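Local atomic coordinates of VAO-type flavoprotein oxidase VAO615 (Myceliophthora thermophila, PDB entry 6F72), a protein that binds FAD bicovalently and is probably an oxidoreductase whose reduced flavin reacts rapidly with molecular oxygen, its substrate still unidentified. Residues A[414-419]-A[505-510]; A[513-518]-A[529-534]. One frame throughout, in Å; residues are numbered along the deposited sequence.

Contact 1: residues A[414-419]-A[505-510]. With NAG (2-acetamido-2-deoxy-beta-D-glucopyranose), chain G.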
ATOM      1  N   ASN A 414       8.975   4.666  -4.732  1.00 22.76           N
ATOM      2  CA  ASN A 414       9.901   3.525  -4.800  1.00 22.77           C
ATOM      3  C   ASN A 414      10.224   3.092  -3.388  1.00 22.54           C
ATOM      4  O   ASN A 414       9.850   3.784  -2.438  1.00 22.50           O
ATOM      5  CB  ASN A 414      11.153   3.936  -5.569  1.00 23.55           C
ATOM      6  CG  ASN A 414      10.813   4.614  -6.881  1.00 23.96           C
ATOM      7  OD1 ASN A 414      10.481   3.962  -7.873  1.00 23.99           O
ATOM      8  ND2 ASN A 414      10.866   5.943  -6.884  1.00 24.49           N
ATOM      9  N   SER A 415      10.903   1.950  -3.237  1.00 22.28           N
ATOM     10  CA  SER A 415      11.233   1.448  -1.917  1.00 22.18           C
ATOM     11  C   SER A 415      12.442   0.538  -1.889  1.00 22.41           C
ATOM     12  O   SER A 415      12.787  -0.154  -2.864  1.00 22.44           O
ATOM     13  CB  SER A 415      10.041   0.689  -1.291  1.00 21.79           C
ATOM     14  OG  SER A 415       9.700  -0.431  -2.092  1.00 21.47           O
ATOM     15  N   ARG A 416      13.069   0.522  -0.731  1.00 22.57           N
ATOM     16  CA  ARG A 416      14.015  -0.518  -0.438  1.00 22.80           C
ATOM     17  C   ARG A 416      13.772  -0.980   0.985  1.00 22.78           C
ATOM     18  O   ARG A 416      13.589  -0.151   1.888  1.00 22.95           O
ATOM     19  CB  ARG A 416      15.446  -0.002  -0.660  1.00 23.31           C
ATOM     20  CG  ARG A 416      16.481  -1.103  -0.832  1.00 23.66           C
ATOM     21  CD  ARG A 416      16.369  -1.833  -2.165  1.00 23.53           C
ATOM     22  NE  ARG A 416      17.434  -2.815  -2.243  1.00 23.87           N
ATOM     23  CZ  ARG A 416      17.474  -3.872  -3.049  1.00 23.90           C
ATOM     24  NH1 ARG A 416      16.478  -4.137  -3.886  1.00 23.48           N
ATOM     25  NH2 ARG A 416      18.540  -4.681  -2.992  1.00 24.33           N
ATOM     26  N   ILE A 417      13.681  -2.300   1.158  1.00 22.59           N
ATOM     27  CA  ILE A 417      13.800  -2.919   2.465  1.00 22.72           C
ATOM     28  C   ILE A 417      15.302  -3.094   2.660  1.00 23.22           C
ATOM     29  O   ILE A 417      15.963  -3.767   1.867  1.00 23.15           O
ATOM     30  CB  ILE A 417      13.071  -4.274   2.553  1.00 22.45           C
ATOM     31  CG1 ILE A 417      11.558  -4.060   2.433  1.00 22.06           C
ATOM     32  CG2 ILE A 417      13.369  -4.964   3.876  1.00 22.62           C
ATOM     33  CD1 ILE A 417      10.845  -5.129   1.643  1.00 21.83           C
ATOM     34  N   ILE A 418      15.815  -2.438   3.696  1.00 23.71           N
ATOM     35  CA  ILE A 418      17.255  -2.356   3.968  1.00 24.49           C
ATOM     36  C   ILE A 418      17.632  -3.290   5.141  1.00 24.92           C
ATOM     37  O   ILE A 418      17.195  -3.058   6.272  1.00 24.83           O
ATOM     38  CB  ILE A 418      17.696  -0.889   4.234  1.00 24.75           C
ATOM     39  CG1 ILE A 418      17.290   0.024   3.050  1.00 24.52           C
ATOM     40  CG2 ILE A 418      19.197  -0.807   4.502  1.00 25.34           C
ATOM     41  CD1 ILE A 418      17.516   1.514   3.252  1.00 24.80           C
ATOM     42  N   PRO A 419      18.431  -4.349   4.866  1.00 25.51           N
ATOM     43  CA  PRO A 419      18.915  -5.285   5.913  1.00 26.19           C
ATOM     44  C   PRO A 419      19.620  -4.592   7.078  1.00 27.08           C
ATOM     45  O   PRO A 419      20.369  -3.638   6.866  1.00 27.56           O
ATOM     46  CB  PRO A 419      19.922  -6.176   5.173  1.00 26.35           C
ATOM     47  CG  PRO A 419      19.576  -6.070   3.734  1.00 25.98           C
ATOM     48  CD  PRO A 419      18.781  -4.808   3.509  1.00 25.56           C
ATOM     49  N   MET A 505      19.599   2.560  -8.567  1.00 26.16           N
ATOM     50  CA  MET A 505      20.613   3.201  -7.715  1.00 26.78           C
ATOM     51  C   MET A 505      20.402   2.762  -6.271  1.00 26.28           C
ATOM     52  O   MET A 505      21.360   2.403  -5.585  1.00 26.46           O
ATOM     53  CB  MET A 505      20.600   4.731  -7.816  1.00 27.47           C
ATOM     54  CG  MET A 505      21.554   5.412  -6.835  1.00 28.47           C
ATOM     55  SD  MET A 505      21.725   7.203  -6.974  1.00 29.87           S
ATOM     56  CE  MET A 505      20.249   7.775  -6.138  1.00 28.71           C
ATOM     57  N   MET A 506      19.139   2.794  -5.832  1.00 25.43           N
ATOM     58  CA  MET A 506      18.740   2.321  -4.504  1.00 24.94           C
ATOM     59  C   MET A 506      19.099   0.853  -4.293  1.00 24.72           C
ATOM     60  O   MET A 506      19.598   0.482  -3.224  1.00 24.74           O
ATOM     61  CB  MET A 506      17.227   2.518  -4.289  1.00 24.45           C
ATOM     62  CG  MET A 506      16.788   3.972  -4.179  1.00 24.64           C
ATOM     63  SD  MET A 506      15.038   4.225  -4.536  1.00 24.14           S
ATOM     64  CE  MET A 506      14.306   3.231  -3.238  1.00 23.68           C
ATOM     65  N   ASP A 507      18.846   0.034  -5.321  1.00 24.40           N
ATOM     66  CA  ASP A 507      19.089  -1.412  -5.280  1.00 24.28           C
ATOM     67  C   ASP A 507      20.564  -1.728  -5.080  1.00 24.83           C
ATOM     68  O   ASP A 507      20.931  -2.465  -4.169  1.00 25.00           O
ATOM     69  CB  ASP A 507      18.609  -2.078  -6.575  1.00 24.02           C
ATOM     70  CG  ASP A 507      17.097  -2.127  -6.701  1.00 23.35           C
ATOM     71  OD1 ASP A 507      16.370  -1.632  -5.807  1.00 22.88           O
ATOM     72  OD2 ASP A 507      16.647  -2.670  -7.729  1.00 23.24           O
ATOM     73  N   ALA A 508      21.397  -1.154  -5.941  1.00 25.26           N
ATOM     74  CA  ALA A 508      22.845  -1.343  -5.916  1.00 25.83           C
ATOM     75  C   ALA A 508      23.493  -0.893  -4.598  1.00 26.03           C
ATOM     76  O   ALA A 508      24.486  -1.502  -4.151  1.00 26.39           O
ATOM     77  CB  ALA A 508      23.484  -0.625  -7.105  1.00 26.33           C
ATOM     78  N   ALA A 509      22.939   0.156  -3.980  1.00 25.67           N
ATOM     79  CA  ALA A 509      23.481   0.669  -2.707  1.00 25.96           C
ATOM     80  C   ALA A 509      23.167  -0.192  -1.480  1.00 25.66           C
ATOM     81  O   ALA A 509      23.715   0.049  -0.388  1.00 25.97           O
ATOM     82  CB  ALA A 509      23.037   2.095  -2.463  1.00 25.90           C
ATOM     83  N   THR A 510      22.284  -1.181  -1.652  1.00 25.06           N
ATOM     84  CA  THR A 510      21.805  -1.991  -0.534  1.00 24.73           C
ATOM     85  C   THR A 510      21.693  -3.497  -0.889  1.00 24.55           C
ATOM     86  O   THR A 510      20.579  -4.038  -0.959  1.00 24.00           O
ATOM     87  CB  THR A 510      20.455  -1.447   0.004  1.00 24.17           C
ATOM     88  OG1 THR A 510      19.550  -1.249  -1.093  1.00 23.73           O
ATOM     89  CG2 THR A 510      20.637  -0.124   0.788  1.00 24.39           C
TER
HETATM   90  C1  NAG G 610      26.001   8.770  -5.527  1.00 36.63           C
HETATM   91  C2  NAG G 610      26.111   7.261  -5.835  1.00 41.26           C
HETATM   92  C3  NAG G 610      27.298   6.878  -6.746  1.00 42.52           C
HETATM   93  C4  NAG G 610      27.577   7.906  -7.853  1.00 44.22           C
HETATM   94  C5  NAG G 610      27.701   9.297  -7.215  1.00 44.19           C
HETATM   95  C6  NAG G 610      28.068  10.401  -8.204  1.00 46.41           C
HETATM   96  C7  NAG G 610      25.321   5.640  -4.117  1.00 42.38           C
HETATM   97  C8  NAG G 610      25.636   5.069  -2.764  1.00 40.21           C
HETATM   98  N2  NAG G 610      26.195   6.558  -4.560  1.00 41.39           N
HETATM   99  O3  NAG G 610      27.068   5.607  -7.361  1.00 42.99           O
HETATM  100  O4  NAG G 610      28.737   7.544  -8.622  1.00 45.12           O
HETATM  101  O5  NAG G 610      26.436   9.616  -6.605  1.00 41.42           O
HETATM  102  O6  NAG G 610      26.949  10.682  -9.057  1.00 49.07           O
HETATM  103  O7  NAG G 610      24.337   5.269  -4.744  1.00 42.91           O

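Contact 2: residues A[513-518]-A[529-534]. With FAD (flavin-adenine dinucleotide), chain E.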
ATOM      1  N   GLY A 513      18.997  -6.572   0.227  1.00 23.09           N
ATOM      2  CA  GLY A 513      17.679  -5.980   0.430  1.00 22.55           C
ATOM      3  C   GLY A 513      16.717  -6.343  -0.680  1.00 22.14           C
ATOM      4  O   GLY A 513      17.005  -7.200  -1.522  1.00 22.24           O
ATOM      5  N   SER A 514      15.558  -5.697  -0.687  1.00 21.76           N
ATOM      6  CA  SER A 514      14.556  -5.982  -1.708  1.00 21.47           C
ATOM      7  C   SER A 514      13.677  -4.758  -1.915  1.00 21.27           C
ATOM      8  O   SER A 514      13.806  -3.766  -1.185  1.00 21.31           O
ATOM      9  CB  SER A 514      13.709  -7.201  -1.305  1.00 21.24           C
ATOM     10  OG  SER A 514      12.856  -6.862  -0.230  1.00 20.98           O
ATOM     11  N   VAL A 515      12.793  -4.841  -2.909  1.00 21.12           N
ATOM     12  CA  VAL A 515      11.825  -3.777  -3.183  1.00 20.93           C
ATOM     13  C   VAL A 515      10.462  -4.279  -2.724  1.00 20.58           C
ATOM     14  O   VAL A 515      10.005  -5.370  -3.098  1.00 20.56           O
ATOM     15  CB  VAL A 515      11.872  -3.283  -4.659  1.00 21.10           C
ATOM     16  CG1 VAL A 515      10.990  -2.053  -4.886  1.00 20.89           C
ATOM     17  CG2 VAL A 515      13.295  -2.901  -5.046  1.00 21.49           C
ATOM     18  N   TYR A 516       9.861  -3.503  -1.831  1.00 20.43           N
ATOM     19  CA  TYR A 516       8.551  -3.795  -1.291  1.00 20.07           C
ATOM     20  C   TYR A 516       7.550  -3.726  -2.450  1.00 19.94           C
ATOM     21  O   TYR A 516       7.483  -2.706  -3.158  1.00 19.90           O
ATOM     22  CB  TYR A 516       8.247  -2.800  -0.174  1.00 20.04           C
ATOM     23  CG  TYR A 516       6.896  -2.926   0.508  1.00 19.88           C
ATOM     24  CD1 TYR A 516       6.233  -4.165   0.635  1.00 19.79           C
ATOM     25  CD2 TYR A 516       6.289  -1.799   1.069  1.00 19.90           C
ATOM     26  CE1 TYR A 516       4.993  -4.252   1.278  1.00 19.67           C
ATOM     27  CE2 TYR A 516       5.061  -1.877   1.711  1.00 19.80           C
ATOM     28  CZ  TYR A 516       4.417  -3.103   1.830  1.00 19.71           C
ATOM     29  OH  TYR A 516       3.181  -3.153   2.468  1.00 19.64           O
ATOM     30  N   LEU A 517       6.811  -4.820  -2.679  1.00 19.80           N
ATOM     31  CA  LEU A 517       5.937  -4.918  -3.872  1.00 19.73           C
ATOM     32  C   LEU A 517       4.810  -3.876  -3.884  1.00 19.70           C
ATOM     33  O   LEU A 517       4.248  -3.555  -4.950  1.00 19.62           O
ATOM     34  CB  LEU A 517       5.379  -6.342  -4.043  1.00 19.65           C
ATOM     35  CG  LEU A 517       4.319  -6.886  -3.074  1.00 19.53           C
ATOM     36  CD1 LEU A 517       2.912  -6.388  -3.439  1.00 19.30           C
ATOM     37  CD2 LEU A 517       4.345  -8.415  -2.982  1.00 19.57           C
ATOM     38  N   ASN A 518       4.467  -3.389  -2.688  1.00 19.78           N
ATOM     39  CA  ASN A 518       3.403  -2.396  -2.521  1.00 19.86           C
ATOM     40  C   ASN A 518       3.850  -0.983  -2.864  1.00 20.04           C
ATOM     41  O   ASN A 518       3.027  -0.155  -3.231  1.00 20.00           O
ATOM     42  CB  ASN A 518       2.822  -2.426  -1.102  1.00 19.91           C
ATOM     43  CG  ASN A 518       1.625  -3.384  -0.963  1.00 19.93           C
ATOM     44  OD1 ASN A 518       0.833  -3.565  -1.893  1.00 19.95           O
ATOM     45  ND2 ASN A 518       1.492  -3.990   0.211  1.00 19.97           N
ATOM     46  N   GLU A 529      12.328 -10.864  -9.364  1.00 23.86           N
ATOM     47  CA  GLU A 529      13.353 -11.229  -8.409  1.00 24.21           C
ATOM     48  C   GLU A 529      13.250 -10.378  -7.150  1.00 23.71           C
ATOM     49  O   GLU A 529      13.405 -10.893  -6.046  1.00 23.64           O
ATOM     50  CB  GLU A 529      14.742 -11.127  -9.050  1.00 25.20           C
ATOM     51  CG  GLU A 529      15.911 -11.271  -8.096  1.00 26.03           C
ATOM     52  CD  GLU A 529      17.217 -10.841  -8.738  1.00 27.04           C
ATOM     53  OE1 GLU A 529      17.620 -11.466  -9.757  1.00 27.81           O
ATOM     54  OE2 GLU A 529      17.854  -9.875  -8.232  1.00 27.48           O
ATOM     55  N   SER A 530      12.966  -9.093  -7.301  1.00 23.36           N
ATOM     56  CA  SER A 530      13.015  -8.218  -6.149  1.00 23.08           C
ATOM     57  C   SER A 530      11.770  -8.291  -5.257  1.00 22.56           C
ATOM     58  O   SER A 530      11.883  -8.193  -4.028  1.00 22.49           O
ATOM     59  CB  SER A 530      13.291  -6.796  -6.573  1.00 23.37           C
ATOM     60  OG  SER A 530      13.737  -6.072  -5.451  1.00 23.66           O
ATOM     61  N   PHE A 531      10.593  -8.465  -5.856  1.00 22.06           N
ATOM     62  CA  PHE A 531       9.363  -8.523  -5.061  1.00 21.60           C
ATOM     63  C   PHE A 531       9.171  -9.882  -4.393  1.00 21.52           C
ATOM     64  O   PHE A 531       8.689  -9.951  -3.267  1.00 21.43           O
ATOM     65  CB  PHE A 531       8.105  -8.212  -5.895  1.00 21.41           C
ATOM     66  CG  PHE A 531       8.044  -6.817  -6.474  1.00 21.31           C
ATOM     67  CD1 PHE A 531       8.962  -5.832  -6.131  1.00 21.34           C
ATOM     68  CD2 PHE A 531       6.978  -6.471  -7.333  1.00 21.28           C
ATOM     69  CE1 PHE A 531       8.871  -4.557  -6.669  1.00 21.36           C
ATOM     70  CE2 PHE A 531       6.872  -5.193  -7.859  1.00 21.15           C
ATOM     71  CZ  PHE A 531       7.827  -4.241  -7.535  1.00 21.26           C
ATOM     72  N   TYR A 532       9.531 -10.950  -5.101  1.00 21.60           N
ATOM     73  CA  TYR A 532       9.168 -12.307  -4.708  1.00 21.60           C
ATOM     74  C   TYR A 532      10.357 -13.197  -4.361  1.00 21.89           C
ATOM     75  O   TYR A 532      10.241 -14.059  -3.487  1.00 21.99           O
ATOM     76  CB  TYR A 532       8.285 -12.949  -5.784  1.00 21.55           C
ATOM     77  CG  TYR A 532       7.118 -12.083  -6.177  1.00 21.16           C
ATOM     78  CD1 TYR A 532       6.003 -11.923  -5.321  1.00 20.95           C
ATOM     79  CD2 TYR A 532       7.113 -11.410  -7.394  1.00 21.18           C
ATOM     80  CE1 TYR A 532       4.922 -11.113  -5.687  1.00 20.73           C
ATOM     81  CE2 TYR A 532       6.045 -10.605  -7.767  1.00 20.90           C
ATOM     82  CZ  TYR A 532       4.949 -10.457  -6.916  1.00 20.73           C
ATOM     83  OH  TYR A 532       3.891  -9.641  -7.283  1.00 20.49           O
ATOM     84  N   GLY A 533      11.498 -12.982  -5.022  1.00 22.14           N
ATOM     85  CA  GLY A 533      12.704 -13.781  -4.740  1.00 22.47           C
ATOM     86  C   GLY A 533      12.487 -15.269  -4.985  1.00 22.68           C
ATOM     87  O   GLY A 533      11.846 -15.658  -5.974  1.00 22.60           O
ATOM     88  N   ASP A 534      13.009 -16.101  -4.078  1.00 22.91           N
ATOM     89  CA  ASP A 534      12.963 -17.552  -4.255  1.00 23.30           C
ATOM     90  C   ASP A 534      11.544 -18.130  -4.109  1.00 23.04           C
ATOM     91  O   ASP A 534      11.254 -19.155  -4.714  1.00 23.37           O
ATOM     92  CB  ASP A 534      13.990 -18.275  -3.347  1.00 23.79           C
ATOM     93  CG  ASP A 534      15.434 -17.861  -3.643  1.00 24.29           C
ATOM     94  OD1 ASP A 534      15.785 -17.725  -4.835  1.00 24.51           O
ATOM     95  OD2 ASP A 534      16.224 -17.665  -2.681  1.00 24.56           O
TER
HETATM   96  PA  FAD E 601      -6.060  -0.933  -3.990  1.00 27.71           P
HETATM   97  O1A FAD E 601      -5.352  -0.130  -5.051  1.00 29.18           O
HETATM   98  O2A FAD E 601      -7.562  -0.883  -4.007  1.00 28.96           O
HETATM   99  O5B FAD E 601      -5.559  -2.456  -4.097  1.00 27.29           O
HETATM  100  C5B FAD E 601      -4.184  -2.789  -4.295  1.00 25.55           C
HETATM  101  C4B FAD E 601      -4.030  -4.152  -4.959  1.00 24.27           C
HETATM  102  O4B FAD E 601      -4.689  -5.147  -4.172  1.00 24.31           O
HETATM  103  C3B FAD E 601      -4.632  -4.248  -6.348  1.00 23.62           C
HETATM  104  O3B FAD E 601      -3.783  -5.117  -7.109  1.00 22.80           O
HETATM  105  C2B FAD E 601      -5.982  -4.915  -6.141  1.00 23.16           C
HETATM  106  O2B FAD E 601      -6.379  -5.682  -7.281  1.00 22.94           O
HETATM  107  C1B FAD E 601      -5.719  -5.799  -4.933  1.00 23.87           C
HETATM  108  N9A FAD E 601      -6.885  -5.986  -4.037  1.00 23.54           N
HETATM  109  C8A FAD E 601      -7.340  -5.087  -3.139  1.00 23.37           C
HETATM  110  N7A FAD E 601      -8.396  -5.588  -2.450  1.00 23.09           N
HETATM  111  C5A FAD E 601      -8.616  -6.832  -2.906  1.00 23.16           C
HETATM  112  C6A FAD E 601      -9.579  -7.915  -2.606  1.00 22.71           C
HETATM  113  N6A FAD E 601     -10.530  -7.724  -1.665  1.00 22.98           N
HETATM  114  N1A FAD E 601      -9.482  -9.069  -3.306  1.00 22.39           N
HETATM  115  C2A FAD E 601      -8.539  -9.262  -4.254  1.00 23.03           C
HETATM  116  N3A FAD E 601      -7.621  -8.315  -4.573  1.00 23.47           N
HETATM  117  C4A FAD E 601      -7.612  -7.103  -3.945  1.00 23.16           C
HETATM  118  N1  FAD E 601       1.904   0.419   2.809  1.00 30.38           N
HETATM  119  C2  FAD E 601       2.560   0.053   3.939  1.00 30.63           C
HETATM  120  O2  FAD E 601       3.022  -1.110   4.025  1.00 30.15           O
HETATM  121  N3  FAD E 601       2.730   0.908   4.972  1.00 31.27           N
HETATM  122  C4  FAD E 601       2.284   2.175   4.969  1.00 30.35           C
HETATM  123  O4  FAD E 601       2.469   2.932   5.948  1.00 30.68           O
HETATM  124  C4X FAD E 601       1.548   2.642   3.773  1.00 29.87           C
HETATM  125  N5  FAD E 601       1.053   3.896   3.692  1.00 29.64           N
HETATM  126  C5X FAD E 601       0.380   4.326   2.586  1.00 28.29           C
HETATM  127  C6  FAD E 601      -0.133   5.640   2.523  1.00 25.79           C
HETATM  128  C7  FAD E 601      -0.829   6.055   1.367  1.00 25.45           C
HETATM  129  C7M FAD E 601      -1.365   7.475   1.316  1.00 26.35           C
HETATM  130  C8  FAD E 601      -1.036   5.102   0.216  1.00 24.56           C
HETATM  131  C8M FAD E 601      -1.853   5.420  -1.027  1.00 20.20           C
HETATM  132  C9  FAD E 601      -0.523   3.812   0.302  1.00 26.36           C
HETATM  133  C9A FAD E 601       0.176   3.384   1.434  1.00 27.54           C
HETATM  134  N10 FAD E 601       0.673   2.061   1.512  1.00 28.38           N
HETATM  135  C10 FAD E 601       1.382   1.664   2.666  1.00 29.56           C
HETATM  136  C1' FAD E 601       0.523   1.156   0.375  1.00 27.94           C
HETATM  137  C2' FAD E 601      -0.488   0.052   0.456  1.00 27.79           C
HETATM  138  O2' FAD E 601       0.031  -0.947   1.331  1.00 29.04           O
HETATM  139  C3' FAD E 601      -0.609  -0.485  -0.966  1.00 26.83           C
HETATM  140  O3' FAD E 601      -0.802   0.591  -1.910  1.00 27.33           O
HETATM  141  C4' FAD E 601      -1.743  -1.491  -1.082  1.00 25.74           C
HETATM  142  O4' FAD E 601      -1.671  -2.142  -2.352  1.00 24.49           O
HETATM  143  C5' FAD E 601      -3.107  -0.838  -0.849  1.00 26.27           C
HETATM  144  O5' FAD E 601      -4.164  -1.761  -1.059  1.00 27.08           O
HETATM  145  P   FAD E 601      -5.672  -1.222  -1.179  1.00 26.78           P
HETATM  146  O1P FAD E 601      -5.937  -0.277  -0.041  1.00 24.13           O
HETATM  147  O2P FAD E 601      -6.521  -2.451  -1.409  1.00 27.14           O
HETATM  148  O3P FAD E 601      -5.602  -0.378  -2.554  1.00 27.06           O
HETATM  149  O   HOH W   1       7.639  -7.458  -1.469  1.00 22.31           O

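Contact 1: residues A[414-419]-A[505-510]
Thr-510 OG1 is held from two directions: Arg-416 NE donates to it across the contact at 2.9 Å, and it in turn gives its hydrogen to Met-506 O, 2.7 Å away, one turn back in helix 488-508. Arg-416 reaches over side-on, its second bond running from NH2 to Thr-510 O at 3.0 Å, almost straight (173°) and in the guanidinium plane. Arg-416 CG stands anti to the backbone N and a bend at chi2 (72°) sets CD; one guanidinium face lies over Asp-507 CA. The carboxylate of Asp-507 comes over that face as well: OD1 is 3.2 Å from Arg-416 NH1 but well out of the plane, a salt bridge of charge alone. Asp-507 OD1 bonds to Gln-503 NE2 and OD2 to Tyr-524 OH. Toward the start of the strand segment Met-506 CE presses on the backbone, 3.5 Å from Ser-415 C; toward its end Thr-510 CG2 meets CG1 and CG2 of Ile-418. The edge strand of the seven-stranded antiparallel sheet is thus packed against the end of a helix. The paired bonds fix the rotation of the guanidinium, and the nearby carboxylate probably offsets its buried positive charge.

Contact 2: residues A[513-518]-A[529-534]
Leu-517 lies over one face of the Phe-531 ring: its CA stands 3.8 Å from the ring centroid, 8° off the normal, a CH-pi contact, and Leu-517 CB sits 3.6 Å from Phe-531 CG. Val-515 closes on the rim, its CB near the ring plane and CG1 3.7 Å from Phe-531 CE1. An alanine in place of Phe-531 would probably leave Leu-517 CA and Val-515 CG1 without their aromatic partner and open a gap between loop and helix. Leu-517 has its CG between backbone N and carbonyl carbon (chi1 71°), an uncommon choice for leucine; CD2 meets Tyr-532 CE1 at 3.9 Å, the two side chains crossing at about a right angle. Tyr-532 OH bonds to Thr-556 O. Ser-530 OG, anti to its backbone N, accepts from Val-515 N at 3.0 Å with a bent N-H angle of 131°, and Val-515 CG2 packs beside the same oxygen. A water joins the backbones, accepting from Leu-517 N and donating to Phe-531 O.

Tyr-516 and Asn-518 turn away from the helix to the FAD. Tyr-516 OH donates to flavin O2 at 2.6 Å, near the plane of its own ring, and accepts from Asn-518 ND2; Asn-518 OD1 receives the hydrogen of ribityl O4' at 2.9 Å. Both segments fall in the berberine-like region of the protein, whose loop supplies these two residues to the FAD pocket. The loop 513-518 therefore runs between the cofactor and helix 527-532, with Ser-514 and Val-515 lying against strand 412-419, Val-515 also touching helix 488-508, and the Tyr-516 ring meeting Trp-469 edge-to-face.

In the fold
The centres of contacts 1 and 2 lie 10 Å apart, in series along the chain: helix 488-508 ends in contact 1, and the loop that follows it enters contact 2 before helix 527-532. Strand 412-419, part of contact 1, also packs on the loop of contact 2. Ile-417 N is 2.8 Å from Ser-514 O, a probable hydrogen bond, and Ser-415 O packs 3.3 Å from Val-515 CG1. Arg-416 faces the helix end while also packing on the loop. Contact 2 reaches the FAD directly through Tyr-516 and Asn-518, whereas contact 1 stands back, the Ser-415 side chain about 9 Å from the cofactor, and borders a glycan through Met-505 and Ala-509.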